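Glucuronoarabinoxylan endo-1,4-beta-xylanase (PDB 4FMV) probably hydrolyses internal beta-1,4 linkages of xylan, this chain being the family 30 glycoside hydrolase part, with its (beta/alpha)8 barrel, of a longer protein. Local coordinates at residues A[85-97]-A[107-121]. Residues are numbered along the deposited sequence; the frame is centred on the assembly and turned at random.
Sequences ASPWNPPASMQEN and QRLRYDKYTEYAQYL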
ATOM      1  N   ALA A  85      -9.307  -1.935   6.302  1.00 11.51           N
ATOM      2  CA  ALA A  85      -9.071  -2.229   7.718  1.00 11.26           C
ATOM      3  C   ALA A  85      -8.442  -3.603   7.909  1.00 10.34           C
ATOM      4  O   ALA A  85      -8.850  -4.558   7.233  1.00  9.94           O
ATOM      5  CB  ALA A  85     -10.398  -2.150   8.498  1.00 10.47           C
ATOM      6  N   SER A  86      -7.459  -3.706   8.813  1.00  8.17           N
ATOM      7  CA  SER A  86      -6.872  -5.013   9.175  1.00  4.55           C
ATOM      8  C   SER A  86      -6.983  -5.203  10.694  1.00  8.22           C
ATOM      9  O   SER A  86      -6.743  -4.245  11.459  1.00 10.14           O
ATOM     10  CB  SER A  86      -5.374  -4.999   8.838  1.00  4.73           C
ATOM     11  OG  SER A  86      -5.108  -4.672   7.474  1.00  7.83           O
ATOM     12  N   PRO A  87      -7.388  -6.409  11.140  1.00  8.09           N
ATOM     13  CA  PRO A  87      -7.284  -6.920  12.517  1.00  9.57           C
ATOM     14  C   PRO A  87      -5.912  -7.537  12.873  1.00  8.43           C
ATOM     15  O   PRO A  87      -5.395  -8.342  12.075  1.00  5.58           O
ATOM     16  CB  PRO A  87      -8.389  -7.976  12.553  1.00  9.85           C
ATOM     17  CG  PRO A  87      -8.383  -8.563  11.068  1.00  6.62           C
ATOM     18  CD  PRO A  87      -7.690  -7.498  10.189  1.00  7.05           C
ATOM     19  N   TRP A  88      -5.357  -7.217  14.042  1.00 10.40           N
ATOM     20  CA  TRP A  88      -4.286  -8.009  14.659  1.00  7.59           C
ATOM     21  C   TRP A  88      -4.770  -9.178  15.507  1.00  9.13           C
ATOM     22  O   TRP A  88      -4.077 -10.175  15.642  1.00  9.13           O
ATOM     23  CB  TRP A  88      -3.348  -7.148  15.505  1.00  6.06           C
ATOM     24  CG  TRP A  88      -2.310  -6.358  14.772  1.00  6.54           C
ATOM     25  CD1 TRP A  88      -0.945  -6.389  14.980  1.00  8.19           C
ATOM     26  CD2 TRP A  88      -2.541  -5.354  13.769  1.00  6.90           C
ATOM     27  NE1 TRP A  88      -0.326  -5.463  14.154  1.00  7.52           N
ATOM     28  CE2 TRP A  88      -1.279  -4.828  13.405  1.00  8.89           C
ATOM     29  CE3 TRP A  88      -3.689  -4.864  13.141  1.00 12.80           C
ATOM     30  CZ2 TRP A  88      -1.142  -3.841  12.421  1.00  9.23           C
ATOM     31  CZ3 TRP A  88      -3.554  -3.882  12.186  1.00 16.00           C
ATOM     32  CH2 TRP A  88      -2.282  -3.373  11.839  1.00 14.23           C
ATOM     33  N   ASN A  89      -5.914  -8.998  16.165  1.00 10.50           N
ATOM     34  CA  ASN A  89      -6.514 -10.060  16.966  1.00 11.04           C
ATOM     35  C   ASN A  89      -8.027  -9.984  16.874  1.00 11.41           C
ATOM     36  O   ASN A  89      -8.585  -8.903  16.671  1.00 10.16           O
ATOM     37  CB  ASN A  89      -6.140  -9.941  18.455  1.00 13.28           C
ATOM     38  CG  ASN A  89      -4.636 -10.015  18.715  1.00 14.25           C
ATOM     39  OD1 ASN A  89      -4.031 -11.090  18.712  1.00 12.03           O
ATOM     40  ND2 ASN A  89      -4.045  -8.869  18.996  1.00 13.98           N
ATOM     41  N   PRO A  90      -8.712 -11.127  17.041  1.00  8.94           N
ATOM     42  CA  PRO A  90     -10.140 -10.933  17.292  1.00 10.69           C
ATOM     43  C   PRO A  90     -10.330 -10.526  18.758  1.00  9.86           C
ATOM     44  O   PRO A  90      -9.339 -10.504  19.494  1.00  6.86           O
ATOM     45  CB  PRO A  90     -10.729 -12.313  17.032  1.00 11.83           C
ATOM     46  CG  PRO A  90      -9.611 -13.269  17.292  1.00 14.87           C
ATOM     47  CD  PRO A  90      -8.323 -12.545  16.968  1.00 10.38           C
ATOM     48  N   PRO A  91     -11.585 -10.274  19.188  1.00  8.59           N
ATOM     49  CA  PRO A  91     -11.853 -10.102  20.617  1.00  8.27           C
ATOM     50  C   PRO A  91     -11.325 -11.278  21.425  1.00  9.72           C
ATOM     51  O   PRO A  91     -11.324 -12.413  20.943  1.00 11.79           O
ATOM     52  CB  PRO A  91     -13.383 -10.090  20.679  1.00  5.95           C
ATOM     53  CG  PRO A  91     -13.793  -9.536  19.378  1.00  6.12           C
ATOM     54  CD  PRO A  91     -12.820 -10.166  18.396  1.00  6.61           C
ATOM     55  N   ALA A  92     -10.878 -10.998  22.644  1.00  9.00           N
ATOM     56  CA  ALA A  92     -10.248 -12.002  23.492  1.00  8.48           C
ATOM     57  C   ALA A  92     -11.104 -13.257  23.642  1.00 11.30           C
ATOM     58  O   ALA A  92     -10.560 -14.357  23.714  1.00 14.38           O
ATOM     59  CB  ALA A  92      -9.946 -11.405  24.865  1.00  7.37           C
ATOM     60  N   SER A  93     -12.433 -13.101  23.667  1.00  9.47           N
ATOM     61  CA  SER A  93     -13.326 -14.241  23.910  1.00 11.04           C
ATOM     62  C   SER A  93     -13.350 -15.246  22.758  1.00 12.70           C
ATOM     63  O   SER A  93     -13.860 -16.352  22.919  1.00 13.83           O
ATOM     64  CB  SER A  93     -14.761 -13.782  24.228  1.00 13.07           C
ATOM     65  OG  SER A  93     -15.377 -13.124  23.115  1.00 13.58           O
ATOM     66  N   MET A  94     -12.845 -14.847  21.588  1.00 14.77           N
ATOM     67  CA  MET A  94     -12.776 -15.760  20.445  1.00 10.41           C
ATOM     68  C   MET A  94     -11.451 -16.529  20.322  1.00 11.65           C
ATOM     69  O   MET A  94     -11.341 -17.446  19.499  1.00 11.56           O
ATOM     70  CB  MET A  94     -12.975 -14.987  19.146  1.00  8.38           C
ATOM     71  CG  MET A  94     -14.248 -14.140  19.056  1.00 10.22           C
ATOM     72  SD  MET A  94     -14.497 -13.703  17.315  1.00 12.66           S
ATOM     73  CE  MET A  94     -15.754 -12.429  17.488  1.00  8.14           C
ATOM     74  N   GLN A  95     -10.452 -16.117  21.096  1.00  9.87           N
ATOM     75  CA  GLN A  95      -9.121 -16.731  21.112  1.00  9.28           C
ATOM     76  C   GLN A  95      -8.966 -17.981  21.980  1.00 14.18           C
ATOM     77  O   GLN A  95      -9.713 -18.195  22.929  1.00 14.27           O
ATOM     78  CB  GLN A  95      -8.069 -15.710  21.521  1.00  5.82           C
ATOM     79  CG  GLN A  95      -7.879 -14.578  20.539  1.00  5.34           C
ATOM     80  CD  GLN A  95      -6.891 -13.573  21.067  1.00 12.70           C
ATOM     81  OE1 GLN A  95      -7.093 -13.004  22.142  1.00 15.84           O
ATOM     82  NE2 GLN A  95      -5.806 -13.357  20.335  1.00 12.40           N
ATOM     83  N   GLU A  96      -7.987 -18.811  21.644  1.00 14.16           N
ATOM     84  CA  GLU A  96      -7.554 -19.845  22.565  1.00 12.72           C
ATOM     85  C   GLU A  96      -6.063 -19.998  22.444  1.00 13.83           C
ATOM     86  O   GLU A  96      -5.489 -19.684  21.400  1.00 13.52           O
ATOM     87  CB  GLU A  96      -8.229 -21.183  22.242  1.00 14.76           C
ATOM     88  CG  GLU A  96      -7.870 -21.694  20.860  1.00 12.55           C
ATOM     89  CD  GLU A  96      -8.584 -22.974  20.507  1.00 13.32           C
ATOM     90  OE1 GLU A  96      -8.322 -23.501  19.411  1.00 13.06           O
ATOM     91  OE2 GLU A  96      -9.412 -23.448  21.322  1.00 15.72           O
ATOM     92  N   ASN A  97      -5.438 -20.488  23.514  1.00 13.85           N
ATOM     93  CA  ASN A  97      -4.044 -20.884  23.463  1.00 16.26           C
ATOM     94  C   ASN A  97      -3.915 -22.191  22.739  1.00 16.40           C
ATOM     95  O   ASN A  97      -4.845 -22.985  22.725  1.00 17.47           O
ATOM     96  CB  ASN A  97      -3.468 -21.059  24.864  1.00 19.53           C
ATOM     97  CG  ASN A  97      -3.203 -19.745  25.541  1.00 24.87           C
ATOM     98  OD1 ASN A  97      -2.294 -19.006  25.153  1.00 27.49           O
ATOM     99  ND2 ASN A  97      -3.999 -19.434  26.556  1.00 25.09           N
ATOM    100  N   GLN A 107      -1.416 -17.956  20.468  1.00 11.93           N
ATOM    101  CA  GLN A 107      -2.850 -17.687  20.431  1.00 13.09           C
ATOM    102  C   GLN A 107      -3.353 -17.930  19.023  1.00 11.77           C
ATOM    103  O   GLN A 107      -2.657 -17.624  18.057  1.00 11.63           O
ATOM    104  CB  GLN A 107      -3.131 -16.218  20.798  1.00 11.90           C
ATOM    105  CG  GLN A 107      -2.734 -15.809  22.227  1.00 13.45           C
ATOM    106  CD  GLN A 107      -3.740 -16.251  23.297  1.00 15.63           C
ATOM    107  OE1 GLN A 107      -4.878 -16.615  22.996  1.00 13.41           O
ATOM    108  NE2 GLN A 107      -3.309 -16.224  24.557  1.00 16.41           N
ATOM    109  N   ARG A 108      -4.558 -18.472  18.907  1.00  7.21           N
ATOM    110  CA  ARG A 108      -5.219 -18.581  17.612  1.00 10.16           C
ATOM    111  C   ARG A 108      -6.707 -18.302  17.809  1.00 10.28           C
ATOM    112  O   ARG A 108      -7.197 -18.331  18.942  1.00 11.42           O
ATOM    113  CB  ARG A 108      -5.020 -19.978  17.015  1.00  8.40           C
ATOM    114  CG  ARG A 108      -5.670 -21.098  17.807  1.00 10.38           C
ATOM    115  CD  ARG A 108      -5.367 -22.460  17.206  1.00  9.98           C
ATOM    116  NE  ARG A 108      -6.002 -23.560  17.926  1.00 10.33           N
ATOM    117  CZ  ARG A 108      -5.549 -24.818  17.913  1.00 16.66           C
ATOM    118  NH1 ARG A 108      -4.469 -25.142  17.210  1.00 15.27           N
ATOM    119  NH2 ARG A 108      -6.175 -25.758  18.610  1.00 18.46           N
ATOM    120  N   LEU A 109      -7.415 -18.040  16.708  1.00  8.89           N
ATOM    121  CA  LEU A 109      -8.881 -17.976  16.705  1.00  8.73           C
ATOM    122  C   LEU A 109      -9.445 -19.367  16.904  1.00 12.37           C
ATOM    123  O   LEU A 109      -9.087 -20.292  16.154  1.00  8.23           O
ATOM    124  CB  LEU A 109      -9.371 -17.467  15.346  1.00  7.97           C
ATOM    125  CG  LEU A 109     -10.865 -17.290  15.124  1.00  9.01           C
ATOM    126  CD1 LEU A 109     -11.433 -16.291  16.170  1.00  7.95           C
ATOM    127  CD2 LEU A 109     -11.115 -16.799  13.703  1.00  5.11           C
ATOM    128  N   ARG A 110     -10.323 -19.525  17.899  1.00  9.46           N
ATOM    129  CA  ARG A 110     -11.020 -20.787  18.090  1.00 12.63           C
ATOM    130  C   ARG A 110     -11.725 -21.212  16.794  1.00 11.71           C
ATOM    131  O   ARG A 110     -12.357 -20.390  16.130  1.00 10.15           O
ATOM    132  CB  ARG A 110     -12.033 -20.653  19.223  1.00 16.34           C
ATOM    133  CG  ARG A 110     -11.402 -20.676  20.603  1.00 17.20           C
ATOM    134  CD  ARG A 110     -12.398 -20.263  21.657  1.00 17.12           C
ATOM    135  NE  ARG A 110     -13.619 -21.043  21.547  1.00 18.50           N
ATOM    136  CZ  ARG A 110     -14.527 -21.139  22.512  1.00 26.22           C
ATOM    137  NH1 ARG A 110     -14.348 -20.489  23.662  1.00 27.34           N
ATOM    138  NH2 ARG A 110     -15.615 -21.876  22.328  1.00 28.36           N
ATOM    139  N   TYR A 111     -11.617 -22.481  16.425  1.00 11.61           N
ATOM    140  CA  TYR A 111     -12.324 -22.968  15.226  1.00 12.91           C
ATOM    141  C   TYR A 111     -13.846 -22.787  15.353  1.00 14.41           C
ATOM    142  O   TYR A 111     -14.542 -22.481  14.374  1.00 13.22           O
ATOM    143  CB  TYR A 111     -11.987 -24.443  14.914  1.00  9.47           C
ATOM    144  CG  TYR A 111     -10.556 -24.700  14.439  1.00  9.56           C
ATOM    145  CD1 TYR A 111      -9.566 -23.714  14.520  1.00  6.78           C
ATOM    146  CD2 TYR A 111     -10.196 -25.943  13.896  1.00 15.62           C
ATOM    147  CE1 TYR A 111      -8.237 -23.972  14.067  1.00  6.83           C
ATOM    148  CE2 TYR A 111      -8.876 -26.213  13.452  1.00 16.48           C
ATOM    149  CZ  TYR A 111      -7.910 -25.220  13.535  1.00 13.63           C
ATOM    150  OH  TYR A 111      -6.624 -25.480  13.102  1.00 11.90           O
ATOM    151  N   ASP A 112     -14.366 -22.941  16.564  1.00 14.71           N
ATOM    152  CA  ASP A 112     -15.805 -22.768  16.766  1.00 14.79           C
ATOM    153  C   ASP A 112     -16.241 -21.303  16.731  1.00 14.68           C
ATOM    154  O   ASP A 112     -17.434 -21.013  16.857  1.00 16.33           O
ATOM    155  CB  ASP A 112     -16.305 -23.493  18.031  1.00 13.01           C
ATOM    156  CG  ASP A 112     -15.692 -22.959  19.319  1.00 14.46           C
ATOM    157  OD1 ASP A 112     -14.932 -21.951  19.282  1.00 14.83           O
ATOM    158  OD2 ASP A 112     -15.997 -23.543  20.385  1.00 14.60           O
ATOM    159  N   LYS A 113     -15.263 -20.393  16.647  1.00 10.76           N
ATOM    160  CA  LYS A 113     -15.492 -18.947  16.526  1.00 12.77           C
ATOM    161  C   LYS A 113     -15.373 -18.362  15.121  1.00 13.83           C
ATOM    162  O   LYS A 113     -15.412 -17.145  14.957  1.00 13.77           O
ATOM    163  CB  LYS A 113     -14.612 -18.137  17.503  1.00 12.41           C
ATOM    164  CG  LYS A 113     -14.869 -18.417  18.986  1.00 13.49           C
ATOM    165  CD  LYS A 113     -16.283 -18.046  19.431  1.00 13.56           C
ATOM    166  CE  LYS A 113     -16.533 -18.407  20.903  1.00 15.77           C
ATOM    167  NZ  LYS A 113     -17.780 -17.741  21.413  1.00 18.35           N
ATOM    168  N   TYR A 114     -15.137 -19.191  14.111  1.00  9.58           N
ATOM    169  CA  TYR A 114     -14.898 -18.620  12.789  1.00 12.02           C
ATOM    170  C   TYR A 114     -16.144 -17.859  12.313  1.00 12.60           C
ATOM    171  O   TYR A 114     -16.037 -16.811  11.654  1.00 11.89           O
ATOM    172  CB  TYR A 114     -14.515 -19.697  11.755  1.00 13.44           C
ATOM    173  CG  TYR A 114     -13.055 -20.114  11.734  1.00  8.13           C
ATOM    174  CD1 TYR A 114     -12.272 -20.081  12.884  1.00 10.02           C
ATOM    175  CD2 TYR A 114     -12.469 -20.575  10.546  1.00 10.79           C
ATOM    176  CE1 TYR A 114     -10.934 -20.494  12.854  1.00  7.72           C
ATOM    177  CE2 TYR A 114     -11.148 -20.972  10.501  1.00 13.07           C
ATOM    178  CZ  TYR A 114     -10.383 -20.940  11.651  1.00 10.48           C
ATOM    179  OH  TYR A 114      -9.070 -21.353  11.585  1.00 10.36           O
ATOM    180  N   THR A 115     -17.317 -18.403  12.629  1.00 11.20           N
ATOM    181  CA  THR A 115     -18.595 -17.771  12.246  1.00 11.43           C
ATOM    182  C   THR A 115     -18.766 -16.433  12.976  1.00 13.06           C
ATOM    183  O   THR A 115     -19.041 -15.406  12.356  1.00 13.06           O
ATOM    184  CB  THR A 115     -19.781 -18.707  12.546  1.00 13.96           C
ATOM    185  OG1 THR A 115     -19.682 -19.856  11.694  1.00 14.29           O
ATOM    186  CG2 THR A 115     -21.110 -18.013  12.299  1.00 16.39           C
ATOM    187  N   GLU A 116     -18.561 -16.447  14.290  1.00 12.09           N
ATOM    188  CA  GLU A 116     -18.635 -15.224  15.076  1.00 12.44           C
ATOM    189  C   GLU A 116     -17.634 -14.185  14.561  1.00 10.40           C
ATOM    190  O   GLU A 116     -17.933 -12.979  14.494  1.00 10.13           O
ATOM    191  CB  GLU A 116     -18.422 -15.511  16.572  1.00 13.19           C
ATOM    192  CG  GLU A 116     -18.952 -14.366  17.470  1.00 17.77           C
ATOM    193  CD  GLU A 116     -18.733 -14.608  18.958  1.00 20.37           C
ATOM    194  OE1 GLU A 116     -18.092 -13.760  19.613  1.00 23.25           O
ATOM    195  OE2 GLU A 116     -19.211 -15.633  19.477  1.00 21.52           O
ATOM    196  N   TYR A 117     -16.452 -14.645  14.174  1.00  9.97           N
ATOM    197  CA  TYR A 117     -15.417 -13.725  13.705  1.00  9.56           C
ATOM    198  C   TYR A 117     -15.828 -13.026  12.405  1.00 10.80           C
ATOM    199  O   TYR A 117     -15.577 -11.828  12.232  1.00  9.60           O
ATOM    200  CB  TYR A 117     -14.069 -14.436  13.543  1.00  8.31           C
ATOM    201  CG  TYR A 117     -12.918 -13.508  13.178  1.00 10.22           C
ATOM    202  CD1 TYR A 117     -12.593 -12.413  13.976  1.00  7.64           C
ATOM    203  CD2 TYR A 117     -12.139 -13.742  12.047  1.00 10.95           C
ATOM    204  CE1 TYR A 117     -11.540 -11.583  13.653  1.00 10.13           C
ATOM    205  CE2 TYR A 117     -11.086 -12.908  11.716  1.00  9.64           C
ATOM    206  CZ  TYR A 117     -10.795 -11.831  12.521  1.00 11.70           C
ATOM    207  OH  TYR A 117      -9.744 -10.999  12.195  1.00 12.88           O
ATOM    208  N   ALA A 118     -16.475 -13.761  11.504  1.00 10.23           N
ATOM    209  CA  ALA A 118     -17.011 -13.161  10.289  1.00 12.15           C
ATOM    210  C   ALA A 118     -18.101 -12.142  10.619  1.00 12.40           C
ATOM    211  O   ALA A 118     -18.204 -11.123   9.957  1.00 14.24           O
ATOM    212  CB  ALA A 118     -17.554 -14.232   9.345  1.00 13.11           C
ATOM    213  N   GLN A 119     -18.919 -12.422  11.630  1.00 11.54           N
ATOM    214  CA  GLN A 119     -19.941 -11.451  12.084  1.00 14.99           C
ATOM    215  C   GLN A 119     -19.306 -10.201  12.681  1.00 13.46           C
ATOM    216  O   GLN A 119     -19.786  -9.084  12.501  1.00 15.35           O
ATOM    217  CB  GLN A 119     -20.868 -12.079  13.128  1.00 15.32           C
ATOM    218  CG  GLN A 119     -21.708 -13.182  12.553  1.00 18.73           C
ATOM    219  CD  GLN A 119     -22.492 -13.921  13.602  1.00 24.89           C
ATOM    220  OE1 GLN A 119     -22.143 -13.916  14.782  1.00 25.27           O
ATOM    221  NE2 GLN A 119     -23.567 -14.571  13.176  1.00 29.12           N
ATOM    222  N   TYR A 120     -18.229 -10.414  13.418  1.00 11.97           N
ATOM    223  CA  TYR A 120     -17.434  -9.322  13.966  1.00  9.60           C
ATOM    224  C   TYR A 120     -16.897  -8.440  12.848  1.00  8.42           C
ATOM    225  O   TYR A 120     -17.069  -7.215  12.858  1.00  5.94           O
ATOM    226  CB  TYR A 120     -16.295  -9.925  14.768  1.00  6.94           C
ATOM    227  CG  TYR A 120     -15.229  -8.978  15.282  1.00  9.42           C
ATOM    228  CD1 TYR A 120     -15.481  -8.128  16.352  1.00 10.84           C
ATOM    229  CD2 TYR A 120     -13.948  -8.985  14.735  1.00 10.80           C
ATOM    230  CE1 TYR A 120     -14.488  -7.291  16.850  1.00 12.22           C
ATOM    231  CE2 TYR A 120     -12.950  -8.145  15.225  1.00  9.49           C
ATOM    232  CZ  TYR A 120     -13.225  -7.309  16.279  1.00 10.01           C
ATOM    233  OH  TYR A 120     -12.242  -6.491  16.785  1.00  8.60           O
ATOM    234  N   LEU A 121     -16.228  -9.053  11.876  1.00  7.50           N
ATOM    235  CA  LEU A 121     -15.751  -8.299  10.725  1.00  8.49           C
ATOM    236  C   LEU A 121     -16.910  -7.570  10.034  1.00 12.36           C
ATOM    237  O   LEU A 121     -16.780  -6.404   9.638  1.00 13.55           O
ATOM    238  CB  LEU A 121     -15.023  -9.226   9.738  1.00 11.33           C
ATOM    239  CG  LEU A 121     -13.697  -9.780  10.279  1.00  8.86           C
ATOM    240  CD1 LEU A 121     -12.985 -10.582   9.208  1.00  8.72           C
ATOM    241  CD2 LEU A 121     -12.807  -8.626  10.770  1.00  9.55           C
TER
HETATM  242  O   HOH W   1      -9.903  -6.709  15.732  1.00  5.61           O
HETATM  243  O   HOH W   2     -17.087 -14.873  21.694  1.00 19.62           O
HETATM  244  O   HOH W   3     -12.190 -18.327  24.381  1.00 24.43           O
HETATM  245  O   HOH W   4     -10.163 -24.611  18.026  1.00 13.60           O
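Pro91 sets its CD-CG edge over one face of the Tyr120 ring, CD above the centre, in a CH-pi contact, with CD 3.6 Å from the ring centroid and 12° off the normal. At the edge of the same ring, a water in plane accepts from Tyr120 OH and donates to Asn89 O, tying the proline-rich loop to the helix at a second point. Tyr117 is met differently: Leu121 CG covers one face toward the rim, while Met94 SD sits at the edge, 5.3 Å from the centroid, as a Met-aromatic contact, and Pro87 CG reaches the hydroxyl end. That hydroxyl bonds to Val140 O. The thioether gets there because Met94 is extended through both chi2 (-165°) and chi3, which brings SD beside the backbone and CB of Tyr117 and carries Met94 CE to Tyr120 CB, 3.7 Å away.

The flat charged groups meet at their edges. Glu96 OE1 lies at the edge of the Arg108 guanidinium and takes a nearly straight bond from Arg108 NE of 2.8 Å, in the guanidinium plane but 23° out of the carboxylate plane; Arg108 NH2 adds a weak one. Arg110 turns its guanidinium edge to Asp112, gripped side-on through NE and NH2, and to a water shared with Ser93 O and Gln95 O, while Lys113 CE lies over one face. Arg110 N also donates to Met94 O (2.8 Å), joining the 3-10 turn 92-94 to the residue that follows strand 103-109.

Beyond it, Glu96 and Arg108 form a hydrogen-bonded pair of an antiparallel hairpin, strands 95-100 and 103-109, whose second strand runs parallel to 151-152. The loop 87-94 thus leads from barrel strand 82-86 past the first turns of helix 114-130 to this hairpin; strand 137-139 borders Pro87 and Leu121, and helix 155-164 packs against Tyr114 and Ala118.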